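Local coordinates for lipoprotein (Clostridioides difficile, PDB 7RAG) that binds the CwlD amidase and allosterically activates it during spore formation, as the GerS lipoprotein of the LolA family, at residues Glu30-Val33 against Ser38-Asn41; Lys67-Gln72 against Ile76-Pro81; Ile105-Gln110 against Leu125-Pro130. All blocks are in the same frame, centred on the assembly; numbering follows the deposited sequence.

Interaction 1: Glu30-Val33 against Ser38-Asn41; sequences EVEV and SPHN
Val33 and His40 form an antiparallel hydrogen-bonded pair, the last bonded rung before the turn of a beta hairpin, with Val33 N donating to His40 O at 2.9 Å (N-H...O 172°) and His40 N returning a bond to Val33 O, also at 2.9 Å. The next pair inward, Glu32 with Asn41, is non-hydrogen-bonded; here CA-H groups face carbonyls instead, and Asn41 CA lies 3.3 Å from Val31 O. Glu32 and Asn41 share a face of the sheet and run side by side. A chi1 of -175° swings CG of Glu32 to the side of its carbonyl carbon, 3.4 Å from Asn41 OD1, and the extended chain carries the carboxylate on, so that Glu32 OE2 lies 3.9 Å from Pro39 CB. The carboxylate and amide planes are 22° apart. Long polar chains suit this partly exposed face, while proline, which has no N-H to offer, fits just outside the paired region. On the other face sits Val33, a branched residue well suited to a buried strand position. His40 starts on that face too, but its ring leads away from Val33, and its NE2 bonds to Glu54 of the amidase chain. Strand 24-33 thus has strand 40-58 along one edge, with Val33 touching Tyr42, and a strand of the second GerS subunit along the other, which carries the antiparallel sheet across the interface.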
ATOM      1  N   GLU A  30       7.626  18.999  18.999  1.00 52.75           N
ATOM      2  CA  GLU A  30       8.540  18.656  20.077  1.00 51.00           C
ATOM      3  C   GLU A  30       7.764  17.877  21.124  1.00 50.83           C
ATOM      4  O   GLU A  30       6.854  18.426  21.752  1.00 53.73           O
ATOM      5  CB  GLU A  30       9.146  19.917  20.688  1.00 51.47           C
ATOM      6  CG  GLU A  30       9.796  20.799  19.664  1.00 60.00           C
ATOM      7  CD  GLU A  30      10.392  22.053  20.251  1.00 69.10           C
ATOM      8  OE1 GLU A  30      10.198  22.309  21.471  1.00 73.70           O
ATOM      9  OE2 GLU A  30      11.060  22.776  19.478  1.00 66.88           O
ATOM     10  N   VAL A  31       8.111  16.608  21.319  1.00 50.16           N
ATOM     11  CA  VAL A  31       7.329  15.717  22.163  1.00 50.00           C
ATOM     12  C   VAL A  31       8.153  15.348  23.382  1.00 49.74           C
ATOM     13  O   VAL A  31       9.288  14.886  23.251  1.00 49.30           O
ATOM     14  CB  VAL A  31       6.902  14.449  21.407  1.00 49.51           C
ATOM     15  CG1 VAL A  31       6.041  13.597  22.298  1.00 49.43           C
ATOM     16  CG2 VAL A  31       6.179  14.808  20.114  1.00 49.82           C
ATOM     17  N   GLU A  32       7.582  15.544  24.565  1.00 50.19           N
ATOM     18  CA  GLU A  32       8.141  15.028  25.809  1.00 49.88           C
ATOM     19  C   GLU A  32       7.324  13.816  26.262  1.00 49.63           C
ATOM     20  O   GLU A  32       6.089  13.880  26.347  1.00 49.88           O
ATOM     21  CB  GLU A  32       8.149  16.108  26.892  1.00 50.41           C
ATOM     22  CG  GLU A  32       8.841  15.651  28.169  1.00 54.23           C
ATOM     23  CD  GLU A  32       8.567  16.539  29.404  1.00 62.49           C
ATOM     24  OE1 GLU A  32       7.384  16.678  29.813  1.00 67.73           O
ATOM     25  OE2 GLU A  32       9.544  17.070  29.982  1.00 59.86           O
ATOM     26  N   VAL A  33       8.008  12.709  26.528  1.00 49.16           N
ATOM     27  CA  VAL A  33       7.375  11.478  26.987  1.00 48.93           C
ATOM     28  C   VAL A  33       7.909  11.174  28.368  1.00 49.02           C
ATOM     29  O   VAL A  33       9.125  11.208  28.586  1.00 52.38           O
ATOM     30  CB  VAL A  33       7.636  10.304  26.027  1.00 48.31           C
ATOM     31  CG1 VAL A  33       6.883   9.054  26.491  1.00 48.13           C
ATOM     32  CG2 VAL A  33       7.231  10.695  24.588  1.00 48.27           C
ATOM     33  N   SER A  38      13.327   9.113  33.865  1.00 49.92           N
ATOM     34  CA  SER A  38      13.538  10.416  33.247  1.00 57.77           C
ATOM     35  C   SER A  38      12.633  10.601  32.026  1.00 56.05           C
ATOM     36  O   SER A  38      12.439   9.665  31.252  1.00 55.79           O
ATOM     37  CB  SER A  38      15.001  10.568  32.828  1.00 57.84           C
ATOM     38  OG  SER A  38      15.863  10.293  33.928  1.00 71.39           O
ATOM     39  N   PRO A  39      12.095  11.800  31.808  1.00 55.34           N
ATOM     40  CA  PRO A  39      11.457  12.088  30.525  1.00 52.51           C
ATOM     41  C   PRO A  39      12.460  11.937  29.387  1.00 55.08           C
ATOM     42  O   PRO A  39      13.674  11.868  29.593  1.00 54.46           O
ATOM     43  CB  PRO A  39      10.978  13.539  30.668  1.00 50.25           C
ATOM     44  CG  PRO A  39      11.719  14.096  31.804  1.00 55.26           C
ATOM     45  CD  PRO A  39      12.086  12.960  32.714  1.00 56.34           C
ATOM     46  N   HIS A  40      11.922  11.797  28.180  1.00 48.74           N
ATOM     47  CA  HIS A  40      12.710  11.715  26.962  1.00 49.70           C
ATOM     48  C   HIS A  40      12.083  12.656  25.947  1.00 50.09           C
ATOM     49  O   HIS A  40      10.865  12.867  25.947  1.00 48.87           O
ATOM     50  CB  HIS A  40      12.742  10.283  26.415  1.00 49.65           C
ATOM     51  CG  HIS A  40      14.023   9.920  25.733  1.00 53.67           C
ATOM     52  ND1 HIS A  40      15.145   9.519  26.428  1.00 60.22           N
ATOM     53  CD2 HIS A  40      14.363   9.890  24.424  1.00 57.80           C
ATOM     54  CE1 HIS A  40      16.121   9.259  25.575  1.00 59.18           C
ATOM     55  NE2 HIS A  40      15.673   9.474  24.351  1.00 54.57           N
ATOM     56  N   ASN A  41      12.904  13.233  25.087  1.00 48.37           N
ATOM     57  CA  ASN A  41      12.389  14.213  24.146  1.00 48.63           C
ATOM     58  C   ASN A  41      12.608  13.744  22.713  1.00 50.44           C
ATOM     59  O   ASN A  41      13.516  12.965  22.425  1.00 54.72           O
ATOM     60  CB  ASN A  41      12.992  15.573  24.417  1.00 50.72           C
ATOM     61  CG  ASN A  41      12.505  16.149  25.754  1.00 52.59           C
ATOM     62  OD1 ASN A  41      11.318  16.394  25.928  1.00 57.99           O
ATOM     63  ND2 ASN A  41      13.406  16.315  26.705  1.00 52.93           N
TER

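Interaction 2: Lys67-Gln72 against Ile76-Pro81; sequences KSIEYQ and ILVKNP
Lys67 and Asn80 meet because their torsions bring the two polar ends together: Asn80 sets CG anti to its backbone N (chi1 -176°), and the lysine runs beside it before bending at its last torsion (chi4 66°). Lys67 NZ then donates to Asn80 OD1 at 2.8 Å, from above the carbonyl plane rather than along a lone pair. Both residues are buried, and both polar atoms have a second partner: NZ also bonds to His63 O, and OD1 accepts from Lys82 N. A lysine chain long enough to carry its ammonium to two separate carbonyls, and an amide that can receive it, suit such a place.

These residues lie at the open end of a two-stranded antiparallel hairpin, strands 68-71 and 75-80; the N-to-C directions of the axes of 68-71 and 76-80 are 167° apart. Ser68 pairs with Lys79 and Glu70 with Leu77 through two backbone bonds each. Glu70 N lies 2.8 Å from Leu77 O. Ser68 N lies 3.0 Å from Lys79 O. Strand 40-58 flanks the hairpin on one edge and strand 85-90 on the other.

Apolar side chains gather on one face. Ile76 CD1 approaches the Tyr71 ring obliquely, 3.5 Å from CE1, and Ile76 CG2 meets Ile69 CG2 at 4.0 Å; beta-branched residues favour extended backbone and fill this face. Val78 packs beside Ile69 and also touches Trp199 of the amidase chain. The other face is more polar. Small Ser68 lets the Lys79 chain pass, its OG 3.5 Å from Lys79 CB, and Lys79 NZ reaches Glu70 OE1 in a salt bridge of 3.5 Å. From the neighbouring strand 40-58, Lys55 adds a long, weak ion pair to the same carboxylate oxygen.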
ATOM      1  N   LYS A  67     -13.620  -7.694 -10.370  1.00 54.45           N
ATOM      2  CA  LYS A  67     -12.278  -7.158 -10.566  1.00 58.43           C
ATOM      3  C   LYS A  67     -12.297  -5.656 -10.337  1.00 56.57           C
ATOM      4  O   LYS A  67     -13.306  -4.988 -10.577  1.00 55.90           O
ATOM      5  CB  LYS A  67     -11.757  -7.484 -11.963  1.00 53.22           C
ATOM      6  CG  LYS A  67     -11.589  -8.970 -12.169  1.00 55.50           C
ATOM      7  CD  LYS A  67     -11.394  -9.313 -13.601  1.00 55.39           C
ATOM      8  CE  LYS A  67     -10.673 -10.624 -13.755  1.00 55.11           C
ATOM      9  NZ  LYS A  67     -11.484 -11.732 -13.261  1.00 57.72           N
ATOM     10  N   SER A  68     -11.193  -5.125  -9.815  1.00 56.21           N
ATOM     11  CA  SER A  68     -11.206  -3.717  -9.444  1.00 54.31           C
ATOM     12  C   SER A  68      -9.824  -3.100  -9.611  1.00 58.74           C
ATOM     13  O   SER A  68      -8.802  -3.790  -9.661  1.00 53.77           O
ATOM     14  CB  SER A  68     -11.721  -3.513  -8.007  1.00 63.11           C
ATOM     15  OG  SER A  68     -10.898  -4.151  -7.034  1.00 64.52           O
ATOM     16  N   ILE A  69      -9.827  -1.777  -9.726  1.00 55.16           N
ATOM     17  CA  ILE A  69      -8.624  -0.966  -9.706  1.00 57.08           C
ATOM     18  C   ILE A  69      -8.845   0.159  -8.711  1.00 61.56           C
ATOM     19  O   ILE A  69      -9.863   0.857  -8.771  1.00 64.75           O
ATOM     20  CB  ILE A  69      -8.294  -0.394 -11.093  1.00 60.18           C
ATOM     21  CG1 ILE A  69      -7.903  -1.515 -12.047  1.00 60.75           C
ATOM     22  CG2 ILE A  69      -7.179   0.606 -10.980  1.00 57.71           C
ATOM     23  CD1 ILE A  69      -7.818  -1.079 -13.507  1.00 57.75           C
ATOM     24  N   GLU A  70      -7.897   0.343  -7.811  1.00 59.92           N
ATOM     25  CA  GLU A  70      -7.978   1.330  -6.748  1.00 62.29           C
ATOM     26  C   GLU A  70      -6.799   2.291  -6.863  1.00 62.98           C
ATOM     27  O   GLU A  70      -5.650   1.851  -6.938  1.00 60.50           O
ATOM     28  CB  GLU A  70      -7.981   0.610  -5.413  1.00 63.00           C
ATOM     29  CG  GLU A  70      -8.563   1.379  -4.282  1.00 78.29           C
ATOM     30  CD  GLU A  70      -8.705   0.509  -3.040  1.00 89.80           C
ATOM     31  OE1 GLU A  70      -9.170  -0.658  -3.183  1.00 87.70           O
ATOM     32  OE2 GLU A  70      -8.332   0.985  -1.936  1.00 95.99           O
ATOM     33  N   TYR A  71      -7.087   3.593  -6.915  1.00 61.01           N
ATOM     34  CA  TYR A  71      -6.086   4.652  -6.985  1.00 60.53           C
ATOM     35  C   TYR A  71      -6.043   5.369  -5.640  1.00 75.95           C
ATOM     36  O   TYR A  71      -7.033   6.003  -5.248  1.00 76.90           O
ATOM     37  CB  TYR A  71      -6.422   5.652  -8.089  1.00 59.25           C
ATOM     38  CG  TYR A  71      -6.485   5.081  -9.493  1.00 66.87           C
ATOM     39  CD1 TYR A  71      -5.372   5.124 -10.334  1.00 66.61           C
ATOM     40  CD2 TYR A  71      -7.660   4.506  -9.987  1.00 59.91           C
ATOM     41  CE1 TYR A  71      -5.429   4.611 -11.620  1.00 60.81           C
ATOM     42  CE2 TYR A  71      -7.722   4.003 -11.267  1.00 60.60           C
ATOM     43  CZ  TYR A  71      -6.606   4.056 -12.076  1.00 59.99           C
ATOM     44  OH  TYR A  71      -6.664   3.546 -13.340  1.00 61.99           O
ATOM     45  N   GLN A  72      -4.901   5.296  -4.946  1.00 77.25           N
ATOM     46  CA  GLN A  72      -4.802   5.813  -3.583  1.00 81.66           C
ATOM     47  C   GLN A  72      -3.879   7.021  -3.483  1.00 88.16           C
ATOM     48  O   GLN A  72      -4.264   8.081  -2.986  1.00 89.38           O
ATOM     49  CB  GLN A  72      -4.300   4.715  -2.631  1.00 84.54           C
ATOM     50  CG  GLN A  72      -4.986   3.375  -2.782  1.00 88.09           C
ATOM     51  CD  GLN A  72      -5.621   2.908  -1.481  1.00 99.33           C
ATOM     52  OE1 GLN A  72      -5.620   3.634  -0.485  1.00104.69           O
ATOM     53  NE2 GLN A  72      -6.169   1.692  -1.484  1.00 94.90           N
ATOM     54  N   ILE A  76      -1.326   2.098  -6.975  1.00 72.97           N
ATOM     55  CA  ILE A  76      -2.481   1.555  -7.676  1.00 68.63           C
ATOM     56  C   ILE A  76      -2.609   0.085  -7.297  1.00 68.80           C
ATOM     57  O   ILE A  76      -1.620  -0.650  -7.329  1.00 70.37           O
ATOM     58  CB  ILE A  76      -2.345   1.718  -9.203  1.00 66.29           C
ATOM     59  CG1 ILE A  76      -2.538   3.179  -9.597  1.00 68.16           C
ATOM     60  CG2 ILE A  76      -3.310   0.793  -9.944  1.00 61.72           C
ATOM     61  CD1 ILE A  76      -2.172   3.460 -11.015  1.00 74.19           C
ATOM     62  N   LEU A  77      -3.820  -0.343  -6.945  1.00 65.14           N
ATOM     63  CA  LEU A  77      -4.113  -1.721  -6.580  1.00 60.23           C
ATOM     64  C   LEU A  77      -5.006  -2.321  -7.649  1.00 61.53           C
ATOM     65  O   LEU A  77      -6.078  -1.790  -7.928  1.00 64.00           O
ATOM     66  CB  LEU A  77      -4.813  -1.790  -5.227  1.00 64.35           C
ATOM     67  CG  LEU A  77      -4.040  -1.389  -3.977  1.00 67.69           C
ATOM     68  CD1 LEU A  77      -5.025  -1.199  -2.867  1.00 73.06           C
ATOM     69  CD2 LEU A  77      -3.029  -2.463  -3.622  1.00 66.36           C
ATOM     70  N   VAL A  78      -4.588  -3.434  -8.232  1.00 61.17           N
ATOM     71  CA  VAL A  78      -5.344  -4.102  -9.277  1.00 55.15           C
ATOM     72  C   VAL A  78      -5.704  -5.473  -8.728  1.00 58.58           C
ATOM     73  O   VAL A  78      -4.816  -6.243  -8.347  1.00 64.45           O
ATOM     74  CB  VAL A  78      -4.528  -4.192 -10.579  1.00 57.24           C
ATOM     75  CG1 VAL A  78      -5.354  -4.740 -11.716  1.00 51.82           C
ATOM     76  CG2 VAL A  78      -3.977  -2.829 -10.934  1.00 55.19           C
ATOM     77  N   LYS A  79      -6.995  -5.764  -8.644  1.00 55.77           N
ATOM     78  CA  LYS A  79      -7.479  -6.910  -7.886  1.00 57.93           C
ATOM     79  C   LYS A  79      -8.304  -7.831  -8.771  1.00 58.56           C
ATOM     80  O   LYS A  79      -9.234  -7.374  -9.447  1.00 60.46           O
ATOM     81  CB  LYS A  79      -8.313  -6.452  -6.685  1.00 61.21           C
ATOM     82  CG  LYS A  79      -7.480  -5.882  -5.546  1.00 63.53           C
ATOM     83  CD  LYS A  79      -8.307  -5.642  -4.314  1.00 63.10           C
ATOM     84  CE  LYS A  79      -7.461  -5.028  -3.206  1.00 70.20           C
ATOM     85  NZ  LYS A  79      -8.226  -3.992  -2.463  1.00 74.26           N
ATOM     86  N   ASN A  80      -7.950  -9.117  -8.774  1.00 58.32           N
ATOM     87  CA  ASN A  80      -8.794 -10.170  -9.341  1.00 59.89           C
ATOM     88  C   ASN A  80      -9.142 -11.135  -8.219  1.00 65.90           C
ATOM     89  O   ASN A  80      -8.333 -12.023  -7.885  1.00 66.27           O
ATOM     90  CB  ASN A  80      -8.115 -10.915 -10.488  1.00 56.35           C
ATOM     91  CG  ASN A  80      -9.042 -11.953 -11.148  1.00 64.79           C
ATOM     92  OD1 ASN A  80     -10.226 -12.055 -10.801  1.00 69.04           O
ATOM     93  ND2 ASN A  80      -8.516 -12.701 -12.114  1.00 59.12           N
ATOM     94  N   PRO A  81     -10.329 -11.010  -7.618  1.00 66.98           N
ATOM     95  CA  PRO A  81     -10.661 -11.867  -6.473  1.00 65.92           C
ATOM     96  C   PRO A  81     -11.002 -13.285  -6.872  1.00 69.81           C
ATOM     97  O   PRO A  81     -10.935 -14.177  -6.023  1.00 73.13           O
ATOM     98  CB  PRO A  81     -11.856 -11.149  -5.844  1.00 63.25           C
ATOM     99  CG  PRO A  81     -12.549 -10.510  -7.021  1.00 64.42           C
ATOM    100  CD  PRO A  81     -11.462 -10.152  -8.017  1.00 66.31           C
TER

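Interaction 3: Ile105-Gln110 against Leu125-Pro130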
ATOM      1  N   ILE A 105     -13.427  15.015 -11.817  1.00 65.81           N
ATOM      2  CA  ILE A 105     -12.963  16.014 -10.862  1.00 72.82           C
ATOM      3  C   ILE A 105     -11.495  16.283 -11.121  1.00 76.93           C
ATOM      4  O   ILE A 105     -10.723  15.364 -11.438  1.00 84.16           O
ATOM      5  CB  ILE A 105     -13.147  15.583  -9.397  1.00 73.19           C
ATOM      6  CG1 ILE A 105     -14.516  14.963  -9.132  1.00 69.04           C
ATOM      7  CG2 ILE A 105     -12.930  16.791  -8.477  1.00 70.46           C
ATOM      8  CD1 ILE A 105     -14.711  14.590  -7.659  1.00 66.57           C
ATOM      9  N   LYS A 106     -11.096  17.536 -10.960  1.00 78.77           N
ATOM     10  CA  LYS A 106      -9.720  18.016 -10.989  1.00 88.35           C
ATOM     11  C   LYS A 106      -9.171  18.160 -12.404  1.00 87.39           C
ATOM     12  O   LYS A 106      -8.063  18.676 -12.557  1.00 98.94           O
ATOM     13  CB  LYS A 106      -8.746  17.142 -10.167  1.00 87.46           C
ATOM     14  CG  LYS A 106      -8.814  17.338  -8.636  1.00 87.69           C
ATOM     15  CD  LYS A 106      -7.743  16.508  -7.919  1.00 84.81           C
ATOM     16  CE  LYS A 106      -6.680  15.997  -8.892  1.00 82.14           C
ATOM     17  NZ  LYS A 106      -5.565  15.327  -8.179  1.00 92.25           N
ATOM     18  N   ASN A 107      -9.891  17.747 -13.443  1.00 84.26           N
ATOM     19  CA  ASN A 107      -9.602  18.249 -14.780  1.00 84.06           C
ATOM     20  C   ASN A 107     -10.658  19.217 -15.269  1.00 88.51           C
ATOM     21  O   ASN A 107     -10.323  20.233 -15.891  1.00 91.29           O
ATOM     22  CB  ASN A 107      -9.461  17.112 -15.796  1.00 78.82           C
ATOM     23  CG  ASN A 107      -9.267  17.632 -17.226  1.00 78.91           C
ATOM     24  OD1 ASN A 107     -10.036  17.301 -18.138  1.00 78.15           O
ATOM     25  ND2 ASN A 107      -8.245  18.465 -17.417  1.00 70.00           N
ATOM     26  N   TYR A 108     -11.928  18.927 -14.992  1.00 82.62           N
ATOM     27  CA  TYR A 108     -12.996  19.881 -15.233  1.00 81.05           C
ATOM     28  C   TYR A 108     -13.174  20.851 -14.080  1.00 87.47           C
ATOM     29  O   TYR A 108     -13.898  21.840 -14.232  1.00 88.23           O
ATOM     30  CB  TYR A 108     -14.292  19.136 -15.529  1.00 70.96           C
ATOM     31  CG  TYR A 108     -14.172  18.401 -16.831  1.00 75.48           C
ATOM     32  CD1 TYR A 108     -14.231  19.093 -18.046  1.00 77.00           C
ATOM     33  CD2 TYR A 108     -13.935  17.029 -16.862  1.00 72.44           C
ATOM     34  CE1 TYR A 108     -14.090  18.433 -19.264  1.00 71.90           C
ATOM     35  CE2 TYR A 108     -13.799  16.355 -18.073  1.00 75.72           C
ATOM     36  CZ  TYR A 108     -13.877  17.063 -19.273  1.00 73.51           C
ATOM     37  OH  TYR A 108     -13.738  16.394 -20.470  1.00 71.31           O
ATOM     38  N   LEU A 109     -12.513  20.598 -12.947  1.00 86.58           N
ATOM     39  CA  LEU A 109     -12.421  21.592 -11.884  1.00 93.06           C
ATOM     40  C   LEU A 109     -11.321  22.598 -12.186  1.00100.56           C
ATOM     41  O   LEU A 109     -11.574  23.802 -12.302  1.00104.16           O
ATOM     42  CB  LEU A 109     -12.154  20.907 -10.540  1.00 91.12           C
ATOM     43  CG  LEU A 109     -11.879  21.855  -9.375  1.00 92.31           C
ATOM     44  CD1 LEU A 109     -13.129  22.664  -9.024  1.00 82.23           C
ATOM     45  CD2 LEU A 109     -11.361  21.071  -8.176  1.00 94.13           C
ATOM     46  N   GLN A 110     -10.091  22.116 -12.318  1.00101.53           N
ATOM     47  CA  GLN A 110      -8.929  22.981 -12.528  1.00108.19           C
ATOM     48  C   GLN A 110      -8.933  23.413 -13.993  1.00118.23           C
ATOM     49  O   GLN A 110      -8.357  22.772 -14.877  1.00112.82           O
ATOM     50  CB  GLN A 110      -7.653  22.259 -12.114  1.00107.68           C
ATOM     51  CG  GLN A 110      -7.683  21.796 -10.647  1.00103.41           C
ATOM     52  CD  GLN A 110      -6.519  20.887 -10.265  1.00105.03           C
ATOM     53  OE1 GLN A 110      -5.657  20.564 -11.091  1.00107.05           O
ATOM     54  NE2 GLN A 110      -6.492  20.471  -9.003  1.00102.35           N
ATOM     55  N   LEU A 125     -18.374  20.567 -21.688  1.00 67.36           N
ATOM     56  CA  LEU A 125     -17.007  20.968 -21.375  1.00 65.50           C
ATOM     57  C   LEU A 125     -16.056  20.148 -22.229  1.00 73.06           C
ATOM     58  O   LEU A 125     -16.079  18.915 -22.167  1.00 71.51           O
ATOM     59  CB  LEU A 125     -16.705  20.743 -19.899  1.00 68.09           C
ATOM     60  CG  LEU A 125     -17.739  21.278 -18.919  1.00 71.55           C
ATOM     61  CD1 LEU A 125     -17.250  21.047 -17.498  1.00 74.51           C
ATOM     62  CD2 LEU A 125     -17.985  22.750 -19.168  1.00 73.57           C
ATOM     63  N   GLU A 126     -15.217  20.822 -23.015  1.00 73.73           N
ATOM     64  CA  GLU A 126     -14.308  20.160 -23.943  1.00 73.37           C
ATOM     65  C   GLU A 126     -12.870  20.547 -23.642  1.00 71.03           C
ATOM     66  O   GLU A 126     -12.548  21.732 -23.567  1.00 74.46           O
ATOM     67  CB  GLU A 126     -14.608  20.536 -25.389  1.00 75.62           C
ATOM     68  CG  GLU A 126     -16.060  20.604 -25.749  1.00 79.63           C
ATOM     69  CD  GLU A 126     -16.224  20.961 -27.204  1.00 85.90           C
ATOM     70  OE1 GLU A 126     -15.175  21.154 -27.870  1.00 83.34           O
ATOM     71  OE2 GLU A 126     -17.384  21.043 -27.673  1.00 91.94           O
ATOM     72  N   THR A 127     -12.001  19.555 -23.510  1.00 73.70           N
ATOM     73  CA  THR A 127     -10.580  19.811 -23.373  1.00 72.17           C
ATOM     74  C   THR A 127      -9.846  18.910 -24.352  1.00 73.57           C
ATOM     75  O   THR A 127     -10.374  17.877 -24.759  1.00 69.26           O
ATOM     76  CB  THR A 127     -10.091  19.578 -21.915  1.00 75.68           C
ATOM     77  OG1 THR A 127     -10.264  18.207 -21.552  1.00 76.21           O
ATOM     78  CG2 THR A 127     -10.881  20.439 -20.922  1.00 76.67           C
ATOM     79  N   PHE A 128      -8.656  19.340 -24.783  1.00 74.83           N
ATOM     80  CA  PHE A 128      -7.762  18.503 -25.578  1.00 72.31           C
ATOM     81  C   PHE A 128      -6.942  17.631 -24.648  1.00 73.71           C
ATOM     82  O   PHE A 128      -6.591  18.049 -23.542  1.00 78.57           O
ATOM     83  CB  PHE A 128      -6.819  19.335 -26.448  1.00 75.67           C
ATOM     84  CG  PHE A 128      -7.439  19.798 -27.730  1.00 86.23           C
ATOM     85  CD1 PHE A 128      -7.772  18.881 -28.720  1.00 84.42           C
ATOM     86  CD2 PHE A 128      -7.701  21.147 -27.948  1.00 87.33           C
ATOM     87  CE1 PHE A 128      -8.355  19.299 -29.905  1.00 89.78           C
ATOM     88  CE2 PHE A 128      -8.283  21.573 -29.129  1.00 89.44           C
ATOM     89  CZ  PHE A 128      -8.613  20.647 -30.109  1.00 93.07           C
ATOM     90  N   ILE A 129      -6.654  16.413 -25.083  1.00 72.10           N
ATOM     91  CA  ILE A 129      -5.859  15.478 -24.291  1.00 72.83           C
ATOM     92  C   ILE A 129      -4.411  15.595 -24.751  1.00 76.02           C
ATOM     93  O   ILE A 129      -4.113  15.285 -25.918  1.00 76.24           O
ATOM     94  CB  ILE A 129      -6.374  14.042 -24.423  1.00 68.18           C
ATOM     95  CG1 ILE A 129      -7.890  14.023 -24.233  1.00 68.31           C
ATOM     96  CG2 ILE A 129      -5.713  13.159 -23.384  1.00 67.54           C
ATOM     97  CD1 ILE A 129      -8.484  12.642 -24.212  1.00 60.40           C
ATOM     98  N   PRO A 130      -3.498  16.042 -23.892  1.00 73.12           N
ATOM     99  CA  PRO A 130      -2.121  16.266 -24.328  1.00 76.77           C
ATOM    100  C   PRO A 130      -1.420  14.950 -24.596  1.00 80.88           C
ATOM    101  O   PRO A 130      -1.688  13.927 -23.954  1.00 82.39           O
ATOM    102  CB  PRO A 130      -1.483  17.004 -23.143  1.00 84.39           C
ATOM    103  CG  PRO A 130      -2.616  17.282 -22.155  1.00 75.59           C
ATOM    104  CD  PRO A 130      -3.648  16.236 -22.442  1.00 77.95           C
TER
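Tyr108 meets Leu125 in the main apolar contact between the loop at 105-110 and strand 122-128. The two side chains slide past each other in opposite directions, so that Leu125 CB comes obliquely to the ring, 3.5 Å from Tyr108 CD1, while Leu125 CD1 follows 3.6 Å from that same ring atom. The leucine holds its CG beside the backbone N (chi1 -49°), which turns the branched end back, so that CD1 lies near Tyr108 CB. Thr127, two residues on and therefore on the same side of the strand, continues the apolar surface: its CG2 is 4.1 Å from Tyr108 CE1, again at an oblique approach. The Asn107 side chain comes up to Thr127 from the opposite direction. A large flat side chain suits a loop residue that must span from its own backbone to a strand, since the CA atoms of Tyr108 and Leu125 are 7.4 Å apart.

The polar part is sparse. The Tyr108 hydroxyl oxygen lies 4.1 Å from Thr127 OG1, too far for a bond. That hydroxyl has a weak hydrogen bond to Gln139 O, so the ring buries its hydrocarbon part while its polar end finds a backbone carbonyl. A tyrosine combines both abilities.

Strand 122-128 lies between strands 115-119 and 138-144, and Leu125 touches Val116 of the former. Tyr108 rests across this sheet, meeting Leu141 of strand 138-144 and Met153 of strand 150-156, and from the second GerS subunit Phe15 packs on Tyr108 and Tyr12 on Leu125, both from its helix 8-21.

Overall arrangement
From the N terminus, helix 8-21 leads into strand 24-33, and interaction 1 closes the short turn to strand 40-58 at the far tip of this long hairpin. Strand 40-58 then runs back to strand 68-71, its neighbour in the sheet, and interaction 2 closes the tight turn from there to strand 75-80, about 42 Å from interaction 1 between centres. Interaction 3 follows, spanning 14 residues to join the loop after strand 85-90 to the second five-stranded sheet. The three loops succeed one another without nesting or crossing. Interactions 1 and 3 lie on opposite sides of the chain's centre, yet both touch the second GerS subunit, while all three have residues near the amidase.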